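Local coordinates for nucleoside diphosphate kinase (Encephalitozoon cuniculi, PDB 3MPD), which probably transfers the gamma phosphate of ATP to nucleoside diphosphates by a ping-pong mechanism through a phosphohistidine intermediate, with magnesium as cofactor, at residues A[5-10]-A[79-85]; A[44-50]-A[66-70]. All coordinates share one frame; numbering follows the deposited sequence.

Interaction 1 (A[5-10]-A[79-85]); sequences MERTFI and WVGKDAV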
# COMPACT_ATOMS: atom_id res chain seq x y z
N MET A 5 -15.73 -2.06 12.63
CA MET A 5 -16.36 -0.79 12.17
C MET A 5 -16.70 -0.86 10.68
O MET A 5 -16.45 -1.87 10.02
CB MET A 5 -15.44 0.41 12.47
CG MET A 5 -15.44 0.85 13.95
SD MET A 5 -14.30 2.23 14.35
CE MET A 5 -12.69 1.49 14.09
N GLU A 6 -17.27 0.22 10.16
CA GLU A 6 -17.60 0.31 8.73
C GLU A 6 -16.32 0.19 7.88
O GLU A 6 -15.24 0.62 8.30
CB GLU A 6 -18.32 1.64 8.48
CG GLU A 6 -18.80 1.92 7.07
CD GLU A 6 -19.68 3.17 7.01
OE1 GLU A 6 -20.77 3.16 7.62
OE2 GLU A 6 -19.29 4.16 6.37
N ARG A 7 -16.44 -0.40 6.69
CA ARG A 7 -15.30 -0.41 5.75
C ARG A 7 -15.64 0.11 4.34
O ARG A 7 -16.81 0.14 3.93
CB ARG A 7 -14.69 -1.79 5.65
CG ARG A 7 -15.70 -2.86 5.78
CD ARG A 7 -15.04 -4.20 5.94
NE ARG A 7 -15.77 -5.13 5.10
CZ ARG A 7 -15.33 -6.33 4.75
NH1 ARG A 7 -14.15 -6.77 5.18
NH2 ARG A 7 -16.08 -7.08 3.96
N THR A 8 -14.60 0.51 3.60
CA THR A 8 -14.78 1.07 2.26
C THR A 8 -13.67 0.61 1.32
O THR A 8 -12.55 0.32 1.76
CB THR A 8 -14.90 2.63 2.28
OG1 THR A 8 -15.34 3.12 1.00
CG2 THR A 8 -13.58 3.31 2.68
N PHE A 9 -14.00 0.52 0.04
CA PHE A 9 -13.06 0.06 -0.96
C PHE A 9 -12.49 1.26 -1.69
O PHE A 9 -13.24 2.07 -2.22
CB PHE A 9 -13.72 -0.91 -1.95
CG PHE A 9 -12.78 -1.42 -2.99
CD1 PHE A 9 -11.76 -2.30 -2.65
CD2 PHE A 9 -12.89 -0.98 -4.31
CE1 PHE A 9 -10.85 -2.75 -3.59
CE2 PHE A 9 -12.00 -1.44 -5.28
CZ PHE A 9 -10.96 -2.32 -4.92
N ILE A 10 -11.17 1.37 -1.68
CA ILE A 10 -10.49 2.53 -2.28
C ILE A 10 -9.50 1.98 -3.29
O ILE A 10 -8.64 1.17 -2.94
CB ILE A 10 -9.70 3.32 -1.23
CG1 ILE A 10 -10.59 3.75 -0.04
CG2 ILE A 10 -8.99 4.54 -1.87
CD1 ILE A 10 -11.79 4.72 -0.39
N TRP A 79 -10.09 0.29 3.69
CA TRP A 79 -9.86 1.19 4.81
C TRP A 79 -11.05 1.08 5.75
O TRP A 79 -12.20 1.08 5.30
CB TRP A 79 -9.68 2.64 4.31
CG TRP A 79 -8.36 2.89 3.64
CD1 TRP A 79 -8.04 2.66 2.32
CD2 TRP A 79 -7.16 3.42 4.26
NE1 TRP A 79 -6.73 3.04 2.08
CE2 TRP A 79 -6.17 3.50 3.24
CE3 TRP A 79 -6.83 3.82 5.56
CZ2 TRP A 79 -4.88 3.97 3.49
CZ3 TRP A 79 -5.55 4.28 5.80
CH2 TRP A 79 -4.58 4.34 4.77
N VAL A 80 -10.77 0.98 7.05
CA VAL A 80 -11.81 0.72 8.05
C VAL A 80 -11.85 1.85 9.07
O VAL A 80 -10.80 2.42 9.42
CB VAL A 80 -11.52 -0.62 8.79
CG1 VAL A 80 -12.51 -0.88 9.94
CG2 VAL A 80 -11.56 -1.77 7.79
N GLY A 81 -13.05 2.16 9.56
CA GLY A 81 -13.24 3.11 10.65
C GLY A 81 -14.65 3.65 10.64
O GLY A 81 -15.39 3.40 9.68
N LYS A 82 -15.03 4.36 11.72
CA LYS A 82 -16.36 4.99 11.84
C LYS A 82 -16.65 5.87 10.63
O LYS A 82 -15.82 6.66 10.24
CB LYS A 82 -16.48 5.81 13.13
CG LYS A 82 -16.72 4.93 14.38
CD LYS A 82 -16.73 5.72 15.68
CE LYS A 82 -16.81 4.78 16.90
NZ LYS A 82 -16.77 5.51 18.21
N ASP A 83 -17.84 5.70 10.05
CA ASP A 83 -18.26 6.44 8.84
C ASP A 83 -17.24 6.36 7.68
O ASP A 83 -17.13 7.31 6.91
CB ASP A 83 -18.54 7.94 9.13
CG ASP A 83 -19.49 8.18 10.29
OD1 ASP A 83 -20.70 7.89 10.18
OD2 ASP A 83 -19.03 8.73 11.32
N ALA A 84 -16.54 5.23 7.53
CA ALA A 84 -15.48 5.12 6.51
C ALA A 84 -15.94 5.48 5.12
O ALA A 84 -15.18 6.09 4.35
CB ALA A 84 -14.88 3.73 6.49
N VAL A 85 -17.16 5.10 4.75
CA VAL A 85 -17.59 5.33 3.37
C VAL A 85 -17.78 6.80 3.04
O VAL A 85 -17.26 7.30 2.04
CB VAL A 85 -18.89 4.54 2.98
CG1 VAL A 85 -19.38 4.95 1.59
CG2 VAL A 85 -18.62 3.04 3.01
O HOH W 1 -19.77 3.62 10.84
O HOH W 2 -15.77 5.70 0.41
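Thr-8 and Trp-79 form a hydrogen-bonded antiparallel pair joining strands 7-12 and 74-80, the two central strands of the four-stranded sheet of the nucleoside diphosphate kinase fold. On one face of the sheet Arg-7 CB lies against Val-80 CG2, while the guanidinium leads away to a salt bridge with Glu-128. The other face carries Thr-8 and Trp-79; beside them Ile-10 crosses the indole at about a right angle, CG1 3.6 Å from Trp-79 CD1. Thr-8 N donates to Trp-79 O at 3.0 Å and Trp-79 N to Thr-8 O, and the ladder continues with Gly-81 N to Glu-6 O, nearly straight at 171°. A type II turn from Gly-81 to Ala-84 then starts helix 84-92, whose first turn folds back over strand 7-12. Val-85 CG2 meets Thr-8 CB obliquely at 3.8 Å, and Ala-84 CB rests on Glu-6 O. Glu-6, with CG anti to its backbone nitrogen (chi1 -178°) and an extended chain, reaches the helix start. There Val-85 N donates to the anti lone pair of Glu-6 OE2 at 2.8 Å. One water links Thr-8 OG1 to Val-85 O, 2.7 Å from each of these two oxygens.

Interaction 2 (A[44-50]-A[66-70]); sequences PKREVLE and VEDMM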
# COMPACT_ATOMS: atom_id res chain seq x y z
N PRO A 44 -6.22 -4.99 -13.67
CA PRO A 44 -7.63 -5.38 -13.69
C PRO A 44 -8.04 -6.19 -14.94
O PRO A 44 -7.59 -5.89 -16.05
CB PRO A 44 -8.37 -4.04 -13.68
CG PRO A 44 -7.39 -3.05 -13.11
CD PRO A 44 -6.05 -3.53 -13.59
N LYS A 45 -8.87 -7.20 -14.72
CA LYS A 45 -9.44 -8.02 -15.79
C LYS A 45 -10.72 -7.35 -16.33
O LYS A 45 -11.51 -6.76 -15.57
CB LYS A 45 -9.75 -9.42 -15.25
CG LYS A 45 -8.53 -10.30 -14.96
CD LYS A 45 -7.69 -10.52 -16.21
CE LYS A 45 -7.13 -11.92 -16.27
NZ LYS A 45 -6.98 -12.36 -17.69
N ARG A 46 -10.94 -7.44 -17.64
CA ARG A 46 -12.13 -6.83 -18.24
C ARG A 46 -13.45 -7.22 -17.52
O ARG A 46 -14.28 -6.36 -17.23
CB ARG A 46 -12.21 -7.17 -19.72
CG ARG A 46 -13.49 -6.71 -20.39
CD ARG A 46 -13.52 -7.17 -21.83
NE ARG A 46 -12.45 -6.51 -22.58
CZ ARG A 46 -12.51 -5.25 -23.01
NH1 ARG A 46 -13.60 -4.50 -22.79
NH2 ARG A 46 -11.49 -4.73 -23.68
N GLU A 47 -13.60 -8.51 -17.23
CA GLU A 47 -14.82 -9.05 -16.62
C GLU A 47 -15.05 -8.47 -15.23
O GLU A 47 -16.17 -8.11 -14.90
CB GLU A 47 -14.77 -10.59 -16.54
CG GLU A 47 -14.09 -11.27 -17.73
CD GLU A 47 -12.55 -11.33 -17.60
OE1 GLU A 47 -11.87 -10.53 -18.30
OE2 GLU A 47 -12.03 -12.17 -16.82
N VAL A 48 -14.00 -8.42 -14.42
CA VAL A 48 -14.11 -7.79 -13.11
C VAL A 48 -14.54 -6.30 -13.18
O VAL A 48 -15.40 -5.88 -12.42
CB VAL A 48 -12.83 -7.97 -12.24
CG1 VAL A 48 -11.62 -7.36 -12.90
CG2 VAL A 48 -13.01 -7.35 -10.85
N LEU A 49 -13.97 -5.54 -14.12
CA LEU A 49 -14.35 -4.12 -14.29
C LEU A 49 -15.82 -3.94 -14.66
O LEU A 49 -16.50 -3.06 -14.12
CB LEU A 49 -13.46 -3.44 -15.32
CG LEU A 49 -12.03 -3.17 -14.83
CD1 LEU A 49 -11.17 -2.75 -15.99
CD2 LEU A 49 -12.01 -2.12 -13.71
N GLU A 50 -16.31 -4.80 -15.56
CA GLU A 50 -17.72 -4.81 -15.99
C GLU A 50 -18.68 -5.12 -14.83
O GLU A 50 -19.77 -4.57 -14.76
CB GLU A 50 -17.91 -5.81 -17.17
CG GLU A 50 -17.16 -5.33 -18.43
CD GLU A 50 -17.18 -6.29 -19.62
OE1 GLU A 50 -17.63 -7.45 -19.50
OE2 GLU A 50 -16.73 -5.85 -20.70
N VAL A 66 -14.36 1.45 -19.19
CA VAL A 66 -13.73 0.18 -18.80
C VAL A 66 -12.28 0.08 -19.33
O VAL A 66 -11.36 -0.35 -18.60
CB VAL A 66 -14.59 -1.05 -19.25
CG1 VAL A 66 -13.83 -2.37 -19.06
CG2 VAL A 66 -15.92 -1.05 -18.50
N GLU A 67 -12.08 0.48 -20.58
CA GLU A 67 -10.77 0.42 -21.24
C GLU A 67 -9.74 1.24 -20.48
O GLU A 67 -8.61 0.77 -20.29
CB GLU A 67 -10.88 0.96 -22.66
CG GLU A 67 -10.27 0.08 -23.75
CD GLU A 67 -11.16 -1.11 -24.11
OE1 GLU A 67 -11.80 -1.11 -25.20
OE2 GLU A 67 -11.22 -2.06 -23.28
N ASP A 68 -10.14 2.44 -20.07
CA ASP A 68 -9.30 3.33 -19.27
C ASP A 68 -8.82 2.66 -17.97
O ASP A 68 -7.71 2.93 -17.50
CB ASP A 68 -10.05 4.63 -18.91
CG ASP A 68 -10.17 5.61 -20.09
OD1 ASP A 68 -9.43 5.49 -21.10
OD2 ASP A 68 -11.03 6.52 -20.00
N MET A 69 -9.67 1.81 -17.39
CA MET A 69 -9.31 1.17 -16.12
C MET A 69 -8.43 -0.06 -16.37
O MET A 69 -7.90 -0.63 -15.43
CB MET A 69 -10.55 0.81 -15.30
CG MET A 69 -11.17 2.00 -14.58
SD MET A 69 -10.05 2.62 -13.31
CE MET A 69 -10.12 1.27 -12.14
N MET A 70 -8.25 -0.43 -17.64
CA MET A 70 -7.43 -1.60 -17.98
C MET A 70 -5.99 -1.28 -18.40
O MET A 70 -5.21 -2.20 -18.71
CB MET A 70 -8.12 -2.42 -19.07
CG MET A 70 -8.89 -3.62 -18.56
SD MET A 70 -10.14 -3.99 -19.77
CE MET A 70 -9.18 -4.75 -21.10
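Leu-49 carries the apolar part of this helix-helix contact, in which the first turn of helix 46-52 packs against the last turn of helix 62-69. Leu-49 CD2 rests on Met-69 CB at 3.6 Å, while Leu-49 CD1 lies 3.5 Å from Met-70 CG. Nearer the backbone, Leu-49 CB meets Val-66 CG1 at 3.9 Å. Pro-44, just ahead of the helix, sets its ring carbon CG 3.4 Å from Met-69 O, and Trp-134 of helix 124-134 touches both Pro-44 and Leu-49. The polar part is a salt bridge, Arg-46 NH2 to Glu-67 OE2 at 2.7 Å. Arg-46 NH2 meets the syn side of Glu-67 OE2 from somewhat out of the carboxylate plane; the two planes stand 77° apart and the N-H...O angle is only 137°. A long ionic contact from Arg-46 NH1 to Glu-50 OE2 (4.0 Å) extends the network. The third element is sulfur against a cation: Met-70 SD lies over the centre of one guanidinium face, 4.1 Å above its plane, and the bend at chi3 (74°) turns CE in toward Arg-46 NH2 (3.5 Å). Thioether over one face and carboxylates near the edge probably stabilise the positive charge of Arg-46.

How the interactions relate
The two contacts lie on opposite sides of the chain's centre, with their own centres about 24 Å apart and their nearest atoms about 8 Å apart. Along the chain, segment 5-10 comes first, the helix pair of interaction 2 follows, and segment 79-85 comes last. Helix 62-69 is followed, after a short connection, by strand 74-80, which reaches interaction 1 at its far end; Val-74, at the strand's start, touches Pro-44 and Met-69. Both contacts approach the nucleotide site inferred by similarity: Val-85 lies near Arg-89, Met-69 near Lys-13. The probable phosphohistidine, His-119 on the sheet's outer strand 118-120, has its side chain about 7 Å from that of Ile-10 and about 6 Å from that of Met-69.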